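Local coordinates for putative Lipoprotein (Shewanella oneidensis, PDB 3U24) that is of unknown function but binds zinc ions and belongs to the DUF885 family, in the same clan as zinc-dependent peptidases, at residues Leu330-Ile339 / Arg447-Gly455; Gly433-Tyr444 / His552-Val563. One frame throughout, in Å; residues are numbered along the deposited sequence.

Contact 1 (Leu330-Ile339 / Arg447-Gly455); sequences LIEFVNQKNI and RMMLEEGYG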
loop_
_atom_site.group_PDB
_atom_site.type_symbol
_atom_site.label_atom_id
_atom_site.label_comp_id
_atom_site.label_asym_id
_atom_site.label_seq_id
_atom_site.Cartn_x
_atom_site.Cartn_y
_atom_site.Cartn_z
ATOM N N LEU A 330 3.622 22.669 11.608
ATOM C CA LEU A 330 2.524 21.747 11.881
ATOM C C LEU A 330 2.565 21.308 13.354
ATOM O O LEU A 330 1.503 21.218 13.986
ATOM C CB LEU A 330 2.581 20.509 10.939
ATOM C CG LEU A 330 2.428 20.808 9.414
ATOM C CD1 LEU A 330 2.692 19.560 8.604
ATOM C CD2 LEU A 330 1.042 21.373 9.090
ATOM N N ILE A 331 3.779 21.042 13.879
ATOM C CA ILE A 331 3.967 20.682 15.277
ATOM C C ILE A 331 3.387 21.782 16.158
ATOM O O ILE A 331 2.603 21.505 17.082
ATOM C CB ILE A 331 5.448 20.420 15.632
ATOM C CG1 ILE A 331 5.959 19.141 14.925
ATOM C CG2 ILE A 331 5.667 20.302 17.181
ATOM C CD1 ILE A 331 7.465 18.947 15.078
ATOM N N GLU A 332 3.723 23.028 15.828
ATOM C CA GLU A 332 3.252 24.172 16.610
ATOM C C GLU A 332 1.736 24.227 16.538
ATOM O O GLU A 332 1.066 24.384 17.545
ATOM C CB GLU A 332 3.896 25.483 16.119
ATOM C CG GLU A 332 3.339 26.757 16.746
ATOM C CD GLU A 332 3.812 28.078 16.089
ATOM O OE1 GLU A 332 4.126 28.134 14.858
ATOM O OE2 GLU A 332 3.830 29.097 16.823
ATOM N N PHE A 333 1.187 24.075 15.349
ATOM C CA PHE A 333 -0.248 24.150 15.217
ATOM C C PHE A 333 -0.955 23.027 16.028
ATOM O O PHE A 333 -1.915 23.288 16.721
ATOM C CB PHE A 333 -0.653 24.176 13.747
ATOM C CG PHE A 333 -2.120 24.191 13.546
ATOM C CD1 PHE A 333 -2.844 23.001 13.581
ATOM C CD2 PHE A 333 -2.802 25.394 13.364
ATOM C CE1 PHE A 333 -4.217 23.003 13.447
ATOM C CE2 PHE A 333 -4.190 25.391 13.208
ATOM C CZ PHE A 333 -4.895 24.186 13.252
ATOM N N VAL A 334 -0.465 21.803 15.966
ATOM C CA VAL A 334 -1.081 20.706 16.684
ATOM C C VAL A 334 -1.028 20.914 18.186
ATOM O O VAL A 334 -2.014 20.664 18.887
ATOM C CB VAL A 334 -0.419 19.374 16.358
ATOM C CG1 VAL A 334 -0.814 18.330 17.387
ATOM C CG2 VAL A 334 -0.821 18.959 14.951
ATOM N N ASN A 335 0.100 21.426 18.666
ATOM C CA ASN A 335 0.209 21.791 20.072
ATOM C C ASN A 335 -0.707 22.917 20.473
ATOM O O ASN A 335 -1.394 22.807 21.462
ATOM C CB ASN A 335 1.655 22.130 20.430
ATOM C CG ASN A 335 2.544 20.908 20.354
ATOM O OD1 ASN A 335 2.064 19.793 20.545
ATOM N ND2 ASN A 335 3.821 21.101 20.073
ATOM N N GLN A 336 -0.707 23.992 19.710
ATOM C CA GLN A 336 -1.547 25.118 20.037
ATOM C C GLN A 336 -3.019 24.711 20.103
ATOM O O GLN A 336 -3.715 25.122 21.005
ATOM C CB GLN A 336 -1.374 26.251 19.031
ATOM C CG GLN A 336 -0.094 27.049 19.233
ATOM C CD GLN A 336 -0.089 27.898 20.498
ATOM O OE1 GLN A 336 -1.100 28.464 20.900
ATOM N NE2 GLN A 336 1.064 28.020 21.099
ATOM N N LYS A 337 -3.464 23.865 19.180
ATOM C CA LYS A 337 -4.884 23.514 19.076
ATOM C C LYS A 337 -5.246 22.266 19.871
ATOM O O LYS A 337 -6.399 21.829 19.866
ATOM C CB LYS A 337 -5.271 23.323 17.593
ATOM C CG LYS A 337 -5.054 24.580 16.761
ATOM C CD LYS A 337 -6.148 25.593 17.006
ATOM C CE LYS A 337 -5.768 26.993 16.522
ATOM N NZ LYS A 337 -7.011 27.820 16.527
ATOM N N ASN A 338 -4.264 21.677 20.549
ATOM C CA ASN A 338 -4.524 20.502 21.364
ATOM C C ASN A 338 -5.118 19.338 20.615
ATOM O O ASN A 338 -6.038 18.693 21.090
ATOM C CB ASN A 338 -5.479 20.862 22.495
ATOM C CG ASN A 338 -4.746 21.393 23.667
ATOM O OD1 ASN A 338 -3.788 20.761 24.131
ATOM N ND2 ASN A 338 -5.153 22.541 24.144
ATOM N N ILE A 339 -4.573 19.055 19.451
ATOM C CA ILE A 339 -5.091 18.014 18.611
ATOM C C ILE A 339 -4.613 16.613 19.086
ATOM O O ILE A 339 -5.396 15.682 19.160
ATOM C CB ILE A 339 -4.692 18.352 17.188
ATOM C CG1 ILE A 339 -5.541 19.567 16.762
ATOM C CG2 ILE A 339 -4.834 17.133 16.278
ATOM C CD1 ILE A 339 -5.293 20.046 15.344
ATOM N N ARG A 447 -8.521 16.362 6.777
ATOM C CA ARG A 447 -9.805 16.978 6.990
ATOM C C ARG A 447 -9.898 17.600 8.386
ATOM O O ARG A 447 -10.283 18.766 8.548
ATOM C CB ARG A 447 -10.892 15.938 6.720
ATOM C CG ARG A 447 -12.281 16.243 7.230
ATOM C CD ARG A 447 -13.007 17.295 6.456
ATOM N NE ARG A 447 -13.292 16.812 5.101
ATOM C CZ ARG A 447 -14.254 17.281 4.290
ATOM N NH1 ARG A 447 -15.078 18.276 4.685
ATOM N NH2 ARG A 447 -14.376 16.722 3.077
HETATM N N MSE A 448 -9.519 16.818 9.388
HETATM C CA MSE A 448 -9.556 17.259 10.788
HETATM C C MSE A 448 -8.708 18.522 10.970
HETATM O O MSE A 448 -9.170 19.462 11.572
HETATM C CB MSE A 448 -9.064 16.133 11.698
HETATM C CG MSE A 448 -9.082 16.437 13.171
HETATM SE SE MSE A 448 -7.392 17.273 13.673
HETATM C CE MSE A 448 -6.196 15.715 13.442
HETATM N N MSE A 449 -7.482 18.558 10.444
HETATM C CA MSE A 449 -6.652 19.795 10.582
HETATM C C MSE A 449 -7.309 21.055 9.999
HETATM O O MSE A 449 -7.262 22.101 10.623
HETATM C CB MSE A 449 -5.283 19.639 9.930
HETATM C CG MSE A 449 -4.425 18.625 10.616
HETATM SE SE MSE A 449 -3.612 19.356 12.246
HETATM C CE MSE A 449 -1.993 20.155 11.375
ATOM N N LEU A 450 -7.900 20.937 8.811
ATOM C CA LEU A 450 -8.585 22.058 8.218
ATOM C C LEU A 450 -9.812 22.424 9.029
ATOM O O LEU A 450 -10.057 23.616 9.285
ATOM C CB LEU A 450 -8.989 21.793 6.764
ATOM C CG LEU A 450 -7.922 21.673 5.675
ATOM C CD1 LEU A 450 -8.590 21.605 4.297
ATOM C CD2 LEU A 450 -7.016 22.845 5.694
ATOM N N GLU A 451 -10.580 21.424 9.449
ATOM C CA GLU A 451 -11.770 21.705 10.286
ATOM C C GLU A 451 -11.394 22.445 11.561
ATOM O O GLU A 451 -12.179 23.288 12.030
ATOM C CB GLU A 451 -12.541 20.434 10.668
ATOM C CG GLU A 451 -13.258 19.735 9.508
ATOM C CD GLU A 451 -14.021 18.486 9.927
ATOM O OE1 GLU A 451 -13.805 17.976 11.063
ATOM O OE2 GLU A 451 -14.857 18.009 9.115
ATOM N N GLU A 452 -10.209 22.143 12.105
ATOM C CA GLU A 452 -9.750 22.764 13.369
ATOM C C GLU A 452 -9.084 24.110 13.125
ATOM O O GLU A 452 -8.579 24.740 14.059
ATOM C CB GLU A 452 -8.754 21.857 14.125
ATOM C CG GLU A 452 -9.346 20.616 14.742
ATOM C CD GLU A 452 -10.552 20.909 15.616
ATOM O OE1 GLU A 452 -10.407 21.698 16.591
ATOM O OE2 GLU A 452 -11.649 20.344 15.329
ATOM N N GLY A 453 -9.049 24.545 11.868
ATOM C CA GLY A 453 -8.611 25.889 11.576
ATOM C C GLY A 453 -7.270 26.004 10.894
ATOM O O GLY A 453 -6.777 27.114 10.776
ATOM N N TYR A 454 -6.666 24.898 10.451
ATOM C CA TYR A 454 -5.415 25.005 9.732
ATOM C C TYR A 454 -5.605 25.791 8.410
ATOM O O TYR A 454 -6.487 25.483 7.602
ATOM C CB TYR A 454 -4.786 23.651 9.471
ATOM C CG TYR A 454 -3.427 23.800 8.855
ATOM C CD1 TYR A 454 -2.307 24.006 9.636
ATOM C CD2 TYR A 454 -3.271 23.808 7.462
ATOM C CE1 TYR A 454 -1.057 24.179 9.064
ATOM C CE2 TYR A 454 -2.038 23.970 6.884
ATOM C CZ TYR A 454 -0.947 24.164 7.674
ATOM O OH TYR A 454 0.269 24.341 7.071
ATOM N N GLY A 455 -4.763 26.807 8.223
ATOM C CA GLY A 455 -4.865 27.752 7.123
ATOM C C GLY A 455 -5.997 28.743 7.300
ATOM O O GLY A 455 -6.343 29.484 6.369
HETATM O O HOH W 1 -6.587 28.992 13.573
#

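Contact 2 (Gly433-Tyr444 / His552-Val563); sequences GNGAMVEGWAVY and HEKFLSYGSAPV. With ZN (zinc ion), chain F.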
loop_
_atom_site.group_PDB
_atom_site.type_symbol
_atom_site.label_atom_id
_atom_site.label_comp_id
_atom_site.label_asym_id
_atom_site.label_seq_id
_atom_site.Cartn_x
_atom_site.Cartn_y
_atom_site.Cartn_z
ATOM N N GLY A 433 -0.683 -5.925 9.825
ATOM C CA GLY A 433 -1.562 -4.826 10.212
ATOM C C GLY A 433 -2.396 -4.312 9.063
ATOM O O GLY A 433 -2.159 -4.657 7.938
ATOM N N ASN A 434 -3.362 -3.462 9.365
ATOM C CA ASN A 434 -4.397 -3.089 8.394
ATOM C C ASN A 434 -4.041 -1.823 7.680
ATOM O O ASN A 434 -3.953 -0.786 8.284
ATOM C CB ASN A 434 -5.727 -2.947 9.153
ATOM C CG ASN A 434 -6.894 -2.676 8.267
ATOM O OD1 ASN A 434 -7.338 -1.535 8.155
ATOM N ND2 ASN A 434 -7.421 -3.713 7.650
ATOM N N GLY A 435 -3.833 -1.920 6.377
ATOM C CA GLY A 435 -3.489 -0.788 5.535
ATOM C C GLY A 435 -4.591 0.260 5.480
ATOM O O GLY A 435 -4.316 1.464 5.433
ATOM N N ALA A 436 -5.840 -0.175 5.488
ATOM C CA ALA A 436 -6.951 0.771 5.464
ATOM C C ALA A 436 -6.918 1.711 6.663
ATOM O O ALA A 436 -7.257 2.859 6.528
ATOM C CB ALA A 436 -8.281 0.032 5.444
HETATM N N MSE A 437 -6.592 1.202 7.859
HETATM C CA MSE A 437 -6.546 2.043 9.070
HETATM C C MSE A 437 -5.415 3.044 8.945
HETATM O O MSE A 437 -5.618 4.202 9.194
HETATM C CB MSE A 437 -6.393 1.189 10.346
HETATM C CG MSE A 437 -6.266 1.980 11.664
HETATM SE SE MSE A 437 -4.405 2.564 11.967
HETATM C CE MSE A 437 -4.731 3.669 13.586
ATOM N N VAL A 438 -4.245 2.591 8.483
ATOM C CA VAL A 438 -3.033 3.406 8.417
ATOM C C VAL A 438 -3.237 4.540 7.426
ATOM O O VAL A 438 -3.036 5.735 7.733
ATOM C CB VAL A 438 -1.802 2.522 8.057
ATOM C CG1 VAL A 438 -0.587 3.359 7.595
ATOM C CG2 VAL A 438 -1.486 1.555 9.221
ATOM N N GLU A 439 -3.743 4.198 6.263
ATOM C CA GLU A 439 -4.040 5.227 5.271
ATOM C C GLU A 439 -5.252 6.079 5.651
ATOM O O GLU A 439 -5.211 7.304 5.475
ATOM C CB GLU A 439 -4.241 4.621 3.881
ATOM C CG GLU A 439 -2.934 4.252 3.238
ATOM C CD GLU A 439 -1.994 5.455 3.065
ATOM O OE1 GLU A 439 -2.468 6.630 2.961
ATOM O OE2 GLU A 439 -0.766 5.207 3.007
ATOM N N GLY A 440 -6.329 5.440 6.124
ATOM C CA GLY A 440 -7.523 6.175 6.549
ATOM C C GLY A 440 -7.216 7.243 7.591
ATOM O O GLY A 440 -7.730 8.349 7.512
ATOM N N TRP A 441 -6.355 6.906 8.552
ATOM C CA TRP A 441 -5.904 7.872 9.528
ATOM C C TRP A 441 -5.248 9.069 8.850
ATOM O O TRP A 441 -5.554 10.228 9.184
ATOM C CB TRP A 441 -4.951 7.241 10.549
ATOM C CG TRP A 441 -4.321 8.275 11.398
ATOM C CD1 TRP A 441 -3.070 8.854 11.243
ATOM C CD2 TRP A 441 -4.942 9.015 12.512
ATOM N NE1 TRP A 441 -2.866 9.833 12.180
ATOM C CE2 TRP A 441 -3.952 9.986 12.961
ATOM C CE3 TRP A 441 -6.162 8.952 13.164
ATOM C CZ2 TRP A 441 -4.194 10.840 14.021
ATOM C CZ3 TRP A 441 -6.411 9.849 14.194
ATOM C CH2 TRP A 441 -5.444 10.757 14.622
ATOM N N ALA A 442 -4.320 8.816 7.926
ATOM C CA ALA A 442 -3.602 9.907 7.302
ATOM C C ALA A 442 -4.558 10.795 6.534
ATOM O O ALA A 442 -4.448 12.001 6.653
ATOM C CB ALA A 442 -2.488 9.405 6.401
ATOM N N VAL A 443 -5.504 10.215 5.790
ATOM C CA VAL A 443 -6.549 11.007 5.063
ATOM C C VAL A 443 -7.458 11.797 6.008
ATOM O O VAL A 443 -7.740 12.980 5.803
ATOM C CB VAL A 443 -7.361 10.097 4.122
ATOM C CG1 VAL A 443 -8.462 10.854 3.340
ATOM C CG2 VAL A 443 -6.394 9.364 3.173
ATOM N N TYR A 444 -7.861 11.150 7.089
ATOM C CA TYR A 444 -8.671 11.793 8.148
ATOM C C TYR A 444 -7.951 13.017 8.685
ATOM O O TYR A 444 -8.559 14.101 8.825
ATOM C CB TYR A 444 -9.009 10.800 9.252
ATOM C CG TYR A 444 -9.440 11.454 10.523
ATOM C CD1 TYR A 444 -10.734 11.921 10.682
ATOM C CD2 TYR A 444 -8.534 11.683 11.549
ATOM C CE1 TYR A 444 -11.110 12.548 11.865
ATOM C CE2 TYR A 444 -8.908 12.318 12.695
ATOM C CZ TYR A 444 -10.195 12.757 12.851
ATOM O OH TYR A 444 -10.553 13.394 14.032
ATOM N N HIS A 552 -8.368 11.084 19.911
ATOM C CA HIS A 552 -7.242 10.780 19.040
ATOM C C HIS A 552 -6.271 9.858 19.688
ATOM O O HIS A 552 -5.842 8.882 19.076
ATOM C CB HIS A 552 -6.530 12.052 18.565
ATOM C CG HIS A 552 -7.297 12.842 17.513
ATOM N ND1 HIS A 552 -7.124 14.176 17.338
ATOM C CD2 HIS A 552 -8.266 12.442 16.578
ATOM C CE1 HIS A 552 -7.957 14.615 16.354
ATOM N NE2 HIS A 552 -8.646 13.552 15.878
ATOM N N GLU A 553 -5.893 10.147 20.925
ATOM C CA GLU A 553 -4.852 9.366 21.602
ATOM C C GLU A 553 -5.318 7.945 21.915
ATOM O O GLU A 553 -4.559 6.976 21.813
ATOM C CB GLU A 553 -4.374 10.080 22.870
ATOM C CG GLU A 553 -3.539 11.314 22.516
ATOM C CD GLU A 553 -3.218 12.228 23.683
ATOM O OE1 GLU A 553 -3.406 11.831 24.859
ATOM O OE2 GLU A 553 -2.756 13.362 23.430
ATOM N N LYS A 554 -6.579 7.811 22.261
ATOM C CA LYS A 554 -7.114 6.492 22.530
ATOM C C LYS A 554 -7.217 5.708 21.210
ATOM O O LYS A 554 -6.844 4.517 21.159
ATOM C CB LYS A 554 -8.471 6.600 23.210
ATOM C CG LYS A 554 -9.118 5.261 23.534
ATOM C CD LYS A 554 -8.537 4.611 24.785
ATOM C CE LYS A 554 -9.459 3.511 25.320
ATOM N NZ LYS A 554 -8.639 2.388 25.872
ATOM N N PHE A 555 -7.698 6.376 20.151
ATOM C CA PHE A 555 -7.748 5.748 18.820
ATOM C C PHE A 555 -6.395 5.227 18.385
ATOM O O PHE A 555 -6.308 4.107 17.885
ATOM C CB PHE A 555 -8.310 6.688 17.758
ATOM C CG PHE A 555 -8.469 6.043 16.414
ATOM C CD1 PHE A 555 -9.598 5.337 16.112
ATOM C CD2 PHE A 555 -7.476 6.122 15.473
ATOM C CE1 PHE A 555 -9.761 4.734 14.892
ATOM C CE2 PHE A 555 -7.627 5.549 14.224
ATOM C CZ PHE A 555 -8.761 4.818 13.959
ATOM N N LEU A 556 -5.345 6.014 18.584
ATOM C CA LEU A 556 -4.036 5.637 18.118
ATOM C C LEU A 556 -3.348 4.614 19.025
ATOM O O LEU A 556 -2.286 4.121 18.668
ATOM C CB LEU A 556 -3.138 6.852 17.960
ATOM C CG LEU A 556 -3.597 7.917 16.976
ATOM C CD1 LEU A 556 -2.888 9.235 17.217
ATOM C CD2 LEU A 556 -3.409 7.415 15.543
ATOM N N SER A 557 -3.955 4.231 20.136
ATOM C CA SER A 557 -3.240 3.427 21.143
ATOM C C SER A 557 -3.255 1.959 20.791
ATOM O O SER A 557 -2.471 1.229 21.324
ATOM C CB SER A 557 -3.836 3.597 22.558
ATOM O OG SER A 557 -5.182 3.133 22.635
ATOM N N TYR A 558 -4.111 1.535 19.871
ATOM C CA TYR A 558 -4.224 0.131 19.497
ATOM C C TYR A 558 -3.271 -0.277 18.364
ATOM O O TYR A 558 -3.157 -1.461 18.044
ATOM C CB TYR A 558 -5.678 -0.147 19.071
ATOM C CG TYR A 558 -6.666 0.093 20.187
ATOM C CD1 TYR A 558 -6.960 -0.913 21.092
ATOM C CD2 TYR A 558 -7.250 1.314 20.371
ATOM C CE1 TYR A 558 -7.840 -0.713 22.120
ATOM C CE2 TYR A 558 -8.139 1.529 21.406
ATOM C CZ TYR A 558 -8.436 0.510 22.261
ATOM O OH TYR A 558 -9.306 0.707 23.310
ATOM N N GLY A 559 -2.596 0.690 17.758
ATOM C CA GLY A 559 -1.770 0.407 16.587
ATOM C C GLY A 559 -2.619 0.121 15.353
ATOM O O GLY A 559 -3.808 0.441 15.305
ATOM N N SER A 560 -2.012 -0.558 14.392
ATOM C CA SER A 560 -2.568 -0.738 13.057
ATOM C C SER A 560 -3.644 -1.855 12.950
ATOM O O SER A 560 -3.599 -2.702 12.074
ATOM C CB SER A 560 -1.382 -0.983 12.101
ATOM O OG SER A 560 -0.422 0.112 12.239
ATOM N N ALA A 561 -4.605 -1.839 13.855
ATOM C CA ALA A 561 -5.722 -2.761 13.812
ATOM C C ALA A 561 -6.754 -2.149 12.874
ATOM O O ALA A 561 -6.794 -0.947 12.716
ATOM C CB ALA A 561 -6.359 -2.973 15.191
ATOM N N PRO A 562 -7.604 -2.993 12.276
ATOM C CA PRO A 562 -8.702 -2.507 11.476
ATOM C C PRO A 562 -9.569 -1.554 12.291
ATOM O O PRO A 562 -9.848 -1.807 13.487
ATOM C CB PRO A 562 -9.510 -3.776 11.163
ATOM C CG PRO A 562 -8.558 -4.916 11.349
ATOM C CD PRO A 562 -7.641 -4.460 12.454
ATOM N N VAL A 563 -10.025 -0.496 11.639
ATOM C CA VAL A 563 -10.835 0.488 12.311
ATOM C C VAL A 563 -12.061 -0.108 13.059
ATOM O O VAL A 563 -12.381 0.325 14.179
ATOM C CB VAL A 563 -11.294 1.568 11.328
ATOM C CG1 VAL A 563 -12.178 2.600 12.036
ATOM C CG2 VAL A 563 -10.076 2.212 10.638
HETATM ZN ZN ZN F . -0.583 7.648 3.072
HETATM O O HOH W 2 -9.858 -0.646 8.584
HETATM O O HOH W 3 1.093 7.813 1.756
#

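Contact 1 (Leu330-Ile339 / Arg447-Gly455)
Both faces of the Phe333 ring are covered: Tyr454 CD1 stands over the centre of one, 3.9 Å above the plane, and on the other lies Lys337 CG, displaced toward the rim. The tyrosine presents its own edge to the first face, a T-shaped pair with planes at 85°, and its CB makes a CH-pi contact beside it. At the edge of Phe333, close to its plane, sits the carbonyl O of Glu452, 3.8 Å from CZ. With CG trans to the backbone N (chi1 177°), the phenyl ring reaches across to the turn that closes the other helix. That turn illustrates a familiar device: the C-terminal ends of helices 319-337 and 435-451 both finish in Schellman motifs, at Asn338 and Gly453, and the axes of 330-337 and 447-451 pass 11.9 Å apart, their directions 65° apart. Met449, modelled like Met448 as selenomethionine (atom SE) and bent at chi2 and chi3, reaches from helix 435-451 toward helix 319-337; its SE lies obliquely beside the Phe333 ring, 5.0 Å from the centroid, a Met-aromatic contact, and 3.6 Å from Ile339 CD1, while its CE packs 3.7 Å from Phe333 CD1. Ile339 CG2 is pressed tightly against Met448 CE, at 3.5 Å. Leu330 CD2 touches Tyr454 CE1, while the tyrosine hydroxyl is hydrogen-bonded to Gln403. A water accepts from Lys337 NZ and donates weakly to Gly453 O.

Contact 2 (Gly433-Tyr444 / His552-Val563)
Where Gly433-Asn434 leads into helix 435-451, Asn434 N donates an almost straight hydrogen bond to the carbonyl O of Ser560, the residue at the centre of an inverse gamma turn (2.8 Å, 167°). Asn434 is the N-cap of that helix: its OD1 accepts from Met437 N, and its CB rests against Pro562. Met437 (modelled as selenomethionine, atom SE) lays its chain along the loop 559-561, CG 3.2 Å from Ala561 O and CE against Phe555 CE2. Beyond it an aromatic cluster joins the two helices. Trp441, its CG turned opposite the backbone N (chi1 170°), receives Leu556 CD2 over its six-membered ring, 3.6 Å from the centroid. The indole edge is aimed at the His552 face in an offset edge-to-face pair, whereas Phe555 lies nearly parallel but slid aside; the indole NE1 bonds to Pro412 O. Replacing the indole with an alanine is likely to deprive Leu556 CD2 of its seat, open a gap beside His552 and Phe555, and leave Pro412 O without its N-H. On the opposite flank, Glu439 binds zinc through both carboxylate oxygens, with His408 and His414. Tyr444 OH and His552 NE2 share a hydrogen bond of 2.7 Å, the oxygen near the plane of the imidazole.

Overall arrangement
Helix 435-451 serves both contacts, lending its N-terminal part to contact 2 and its C-terminal end to contact 1; the centres of the two contacts lie 19 Å apart. They adjoin at His552: its ND1 is 2.9 Å from Ile339 O, a probable hydrogen bond, and its CE1 packs 3.6 Å from CE of Met448, which is modelled as selenomethionine. The segments alternate along the chain, so the two contacts cross in sequence. Contact 2 is buried and carries the zinc ligand Glu439, a site that is perhaps related to those of the metallopeptidase clan. Contact 1 is partly buried, with a bound zinc about 7 Å from the Tyr454 side chain.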